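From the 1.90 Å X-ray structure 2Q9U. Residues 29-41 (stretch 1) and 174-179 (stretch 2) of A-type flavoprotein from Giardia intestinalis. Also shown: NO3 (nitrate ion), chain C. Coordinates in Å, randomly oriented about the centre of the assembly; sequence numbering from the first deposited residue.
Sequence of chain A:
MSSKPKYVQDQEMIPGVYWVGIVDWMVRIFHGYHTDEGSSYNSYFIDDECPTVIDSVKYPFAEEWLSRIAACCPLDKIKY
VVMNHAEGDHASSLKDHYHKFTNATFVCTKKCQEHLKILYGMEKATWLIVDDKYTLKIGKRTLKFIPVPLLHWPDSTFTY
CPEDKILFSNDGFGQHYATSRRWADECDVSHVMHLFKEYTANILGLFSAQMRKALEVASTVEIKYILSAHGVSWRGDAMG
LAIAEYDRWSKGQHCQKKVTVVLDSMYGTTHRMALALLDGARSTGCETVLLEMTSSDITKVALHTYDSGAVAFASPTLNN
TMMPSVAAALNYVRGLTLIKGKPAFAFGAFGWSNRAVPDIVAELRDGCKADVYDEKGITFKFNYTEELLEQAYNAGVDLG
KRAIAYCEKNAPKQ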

# COMPACT_ATOMS: atom_id res chain seq x y z
N ILE A 29 1.32 -7.98 -7.82
CA ILE A 29 0.01 -7.92 -8.45
C ILE A 29 0.17 -8.50 -9.85
O ILE A 29 1.03 -8.06 -10.62
N PHE A 30 -0.62 -9.52 -10.16
CA PHE A 30 -0.47 -10.22 -11.42
C PHE A 30 -1.85 -10.43 -12.01
O PHE A 30 -2.61 -11.28 -11.56
N HIS A 31 -2.15 -9.61 -13.03
CA HIS A 31 -3.49 -9.53 -13.62
C HIS A 31 -4.56 -9.36 -12.54
O HIS A 31 -5.62 -9.97 -12.59
N GLY A 32 -4.26 -8.54 -11.53
CA GLY A 32 -5.15 -8.34 -10.40
C GLY A 32 -5.11 -9.40 -9.30
O GLY A 32 -5.79 -9.25 -8.28
N TYR A 33 -4.33 -10.47 -9.49
CA TYR A 33 -4.12 -11.47 -8.42
C TYR A 33 -3.07 -10.94 -7.43
O TYR A 33 -1.97 -10.52 -7.82
N HIS A 34 -3.40 -10.94 -6.15
CA HIS A 34 -2.42 -10.47 -5.17
C HIS A 34 -1.44 -11.59 -4.91
O HIS A 34 -1.73 -12.50 -4.12
N THR A 35 -0.29 -11.55 -5.59
CA THR A 35 0.68 -12.64 -5.50
C THR A 35 1.60 -12.31 -4.33
O THR A 35 2.72 -11.87 -4.55
N ASP A 36 1.13 -12.52 -3.10
CA ASP A 36 1.88 -12.08 -1.90
C ASP A 36 3.23 -12.78 -1.79
O ASP A 36 4.17 -12.23 -1.20
N GLU A 37 3.29 -13.98 -2.35
CA GLU A 37 4.54 -14.77 -2.37
C GLU A 37 5.26 -14.87 -3.72
O GLU A 37 6.06 -15.78 -3.89
N GLY A 38 5.02 -13.92 -4.62
CA GLY A 38 5.68 -13.91 -5.93
C GLY A 38 5.11 -15.03 -6.79
O GLY A 38 4.01 -15.53 -6.52
N SER A 39 5.84 -15.44 -7.83
CA SER A 39 5.44 -16.59 -8.64
C SER A 39 6.70 -17.09 -9.32
O SER A 39 7.80 -16.64 -9.02
N SER A 40 6.53 -18.01 -10.27
CA SER A 40 7.61 -18.40 -11.19
C SER A 40 6.94 -18.77 -12.49
O SER A 40 5.74 -19.08 -12.50
N TYR A 41 7.71 -18.72 -13.58
CA TYR A 41 7.27 -19.14 -14.91
C TYR A 41 8.22 -20.27 -15.27
O TYR A 41 9.37 -20.03 -15.63
N GLY A 174 -0.59 -25.46 -10.79
CA GLY A 174 0.29 -24.35 -10.46
C GLY A 174 -0.01 -23.68 -9.13
O GLY A 174 -1.13 -23.82 -8.57
N GLN A 175 0.98 -22.93 -8.63
CA GLN A 175 0.74 -22.01 -7.52
C GLN A 175 1.67 -20.82 -7.75
O GLN A 175 2.81 -20.96 -8.24
N HIS A 176 1.17 -19.64 -7.39
CA HIS A 176 1.99 -18.43 -7.45
C HIS A 176 2.87 -18.43 -6.21
O HIS A 176 2.49 -17.95 -5.11
N TYR A 177 4.02 -19.07 -6.37
CA TYR A 177 4.93 -19.29 -5.25
C TYR A 177 6.38 -19.17 -5.71
O TYR A 177 6.84 -20.01 -6.48
N ALA A 178 7.08 -18.10 -5.28
CA ALA A 178 8.49 -17.93 -5.60
C ALA A 178 9.34 -18.64 -4.54
O ALA A 178 9.26 -18.29 -3.36
N THR A 179 10.18 -19.58 -4.98
CA THR A 179 11.05 -20.38 -4.11
C THR A 179 12.21 -20.92 -4.93
O THR A 179 12.10 -21.02 -6.16

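One histidine, His176, sits in a stretch 1 pocket of two aromatic rings, a threonine methyl and a serine hydroxyl, while one direct backbone hydrogen bond, at Ala178, and three bridging waters join the chains beside it. His176 (chi1 m) leaves its backbone sideways, and its ring meets three side chains that point toward stretch 2. Tyr33 (t) offers a ring face to the His176 edge, Tyr33 CZ to His176 CD2 3.6 Å, in an edge-to-face pair with planes at 74°. Phe30 (t) brings CE2 to 3.5 Å from His176 CE1, that atom lying at the Phe30 ring edge, with the ring planes at 88°. Thr35 (p) covers one imidazole face, its CG2 4.2 Å from the ring centroid in a CH-pi contact. Ser39 (t) supplies the ring's polar partner in stretch 1: OG hydrogen-bonds His176 ND1 at 2.7 Å, either being a possible donor. A nitrate, probably from the crystallisation liquor, accepts a hydrogen bond from His31 NE2 to its O1 (2.8 Å). Farther along, Ala178 N donates to Glu37 O (2.9 Å), while Ala178 CB packs 3.5 Å from Ser39 O; a CB on Gly38 would clash with that methyl. Water 1 joins Tyr33 OH to His176 N, water 2 Glu37 N to His176 O, and water 3 Glu37 O to Ala178 O.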

# COMPACT_ATOMS: atom_id res chain seq x y z
CB ILE A 29 -0.58 -6.47 -8.52
CG1 ILE A 29 -0.66 -5.83 -7.14
CG2 ILE A 29 -2.00 -6.49 -9.20
CD1 ILE A 29 -1.66 -6.46 -6.21
CB PHE A 30 0.25 -11.56 -11.20
CG PHE A 30 0.37 -12.41 -12.45
CD1 PHE A 30 0.72 -11.83 -13.67
CD2 PHE A 30 0.08 -13.76 -12.40
CE1 PHE A 30 0.81 -12.61 -14.85
CE2 PHE A 30 0.18 -14.56 -13.55
CZ PHE A 30 0.54 -13.99 -14.78
CB HIS A 31 -3.75 -10.69 -14.62
CG HIS A 31 -3.95 -12.04 -13.99
ND1 HIS A 31 -5.00 -12.33 -13.14
CD2 HIS A 31 -3.27 -13.20 -14.16
CE1 HIS A 31 -4.94 -13.61 -12.79
NE2 HIS A 31 -3.89 -14.16 -13.39
CB TYR A 33 -3.66 -12.81 -9.03
CG TYR A 33 -3.50 -14.03 -8.11
CD1 TYR A 33 -2.53 -14.07 -7.10
CD2 TYR A 33 -4.28 -15.16 -8.29
CE1 TYR A 33 -2.37 -15.20 -6.27
CE2 TYR A 33 -4.14 -16.28 -7.48
CZ TYR A 33 -3.19 -16.30 -6.48
OH TYR A 33 -3.05 -17.41 -5.72
CB HIS A 34 -3.11 -10.04 -3.88
CG HIS A 34 -3.68 -8.66 -3.96
ND1 HIS A 34 -4.68 -8.32 -4.84
CD2 HIS A 34 -3.40 -7.54 -3.25
CE1 HIS A 34 -4.98 -7.04 -4.68
NE2 HIS A 34 -4.21 -6.54 -3.73
CB THR A 35 1.50 -12.85 -6.82
OG1 THR A 35 2.08 -11.61 -7.24
CG2 THR A 35 0.61 -13.36 -7.94
CB ASP A 36 1.09 -12.36 -0.62
CG ASP A 36 -0.14 -11.47 -0.48
OD1 ASP A 36 -0.34 -10.56 -1.30
OD2 ASP A 36 -0.90 -11.70 0.48
CB GLU A 37 4.29 -16.14 -1.74
CG GLU A 37 3.72 -15.98 -0.33
CD GLU A 37 3.67 -17.27 0.43
OE1 GLU A 37 4.70 -17.97 0.50
OE2 GLU A 37 2.59 -17.56 0.95
CB SER A 39 4.41 -16.14 -9.69
OG SER A 39 3.85 -17.25 -10.41
CB SER A 40 8.42 -19.59 -10.65
OG SER A 40 7.67 -20.80 -10.66
CB TYR A 41 7.37 -17.94 -15.88
CG TYR A 41 6.84 -16.68 -15.19
CD1 TYR A 41 5.56 -16.68 -14.65
CD2 TYR A 41 7.62 -15.52 -15.08
CE1 TYR A 41 5.05 -15.55 -13.98
CE2 TYR A 41 7.11 -14.38 -14.41
CZ TYR A 41 5.84 -14.42 -13.86
OH TYR A 41 5.33 -13.33 -13.17
CB GLN A 175 1.03 -22.62 -6.13
CG GLN A 175 1.16 -24.17 -6.06
CD GLN A 175 2.48 -24.68 -6.64
OE1 GLN A 175 3.56 -24.21 -6.27
NE2 GLN A 175 2.39 -25.65 -7.53
CB HIS A 176 1.13 -17.17 -7.59
CG HIS A 176 0.45 -17.07 -8.92
ND1 HIS A 176 1.12 -17.14 -10.12
CD2 HIS A 176 -0.86 -16.84 -9.23
CE1 HIS A 176 0.26 -17.00 -11.11
NE2 HIS A 176 -0.94 -16.81 -10.60
CB TYR A 177 4.66 -20.68 -4.63
CG TYR A 177 5.47 -21.03 -3.40
CD1 TYR A 177 5.81 -20.07 -2.45
CD2 TYR A 177 5.89 -22.36 -3.18
CE1 TYR A 177 6.56 -20.42 -1.30
CE2 TYR A 177 6.61 -22.70 -2.05
CZ TYR A 177 6.95 -21.75 -1.12
OH TYR A 177 7.68 -22.13 -0.02
CB ALA A 178 8.90 -16.41 -5.69
CB THR A 179 10.27 -21.52 -3.37
OG1 THR A 179 11.19 -22.36 -2.68
CG2 THR A 179 9.42 -22.37 -4.36
N NO3 C . -2.38 -17.51 -14.78
O1 NO3 C . -2.77 -16.64 -13.79
O2 NO3 C . -1.16 -18.13 -14.65
O3 NO3 C . -3.18 -17.82 -15.86
O HOH W 1 -1.23 -19.40 -5.82
O HOH W 2 1.78 -15.36 -4.25
O HOH W 3 8.15 -16.27 -1.94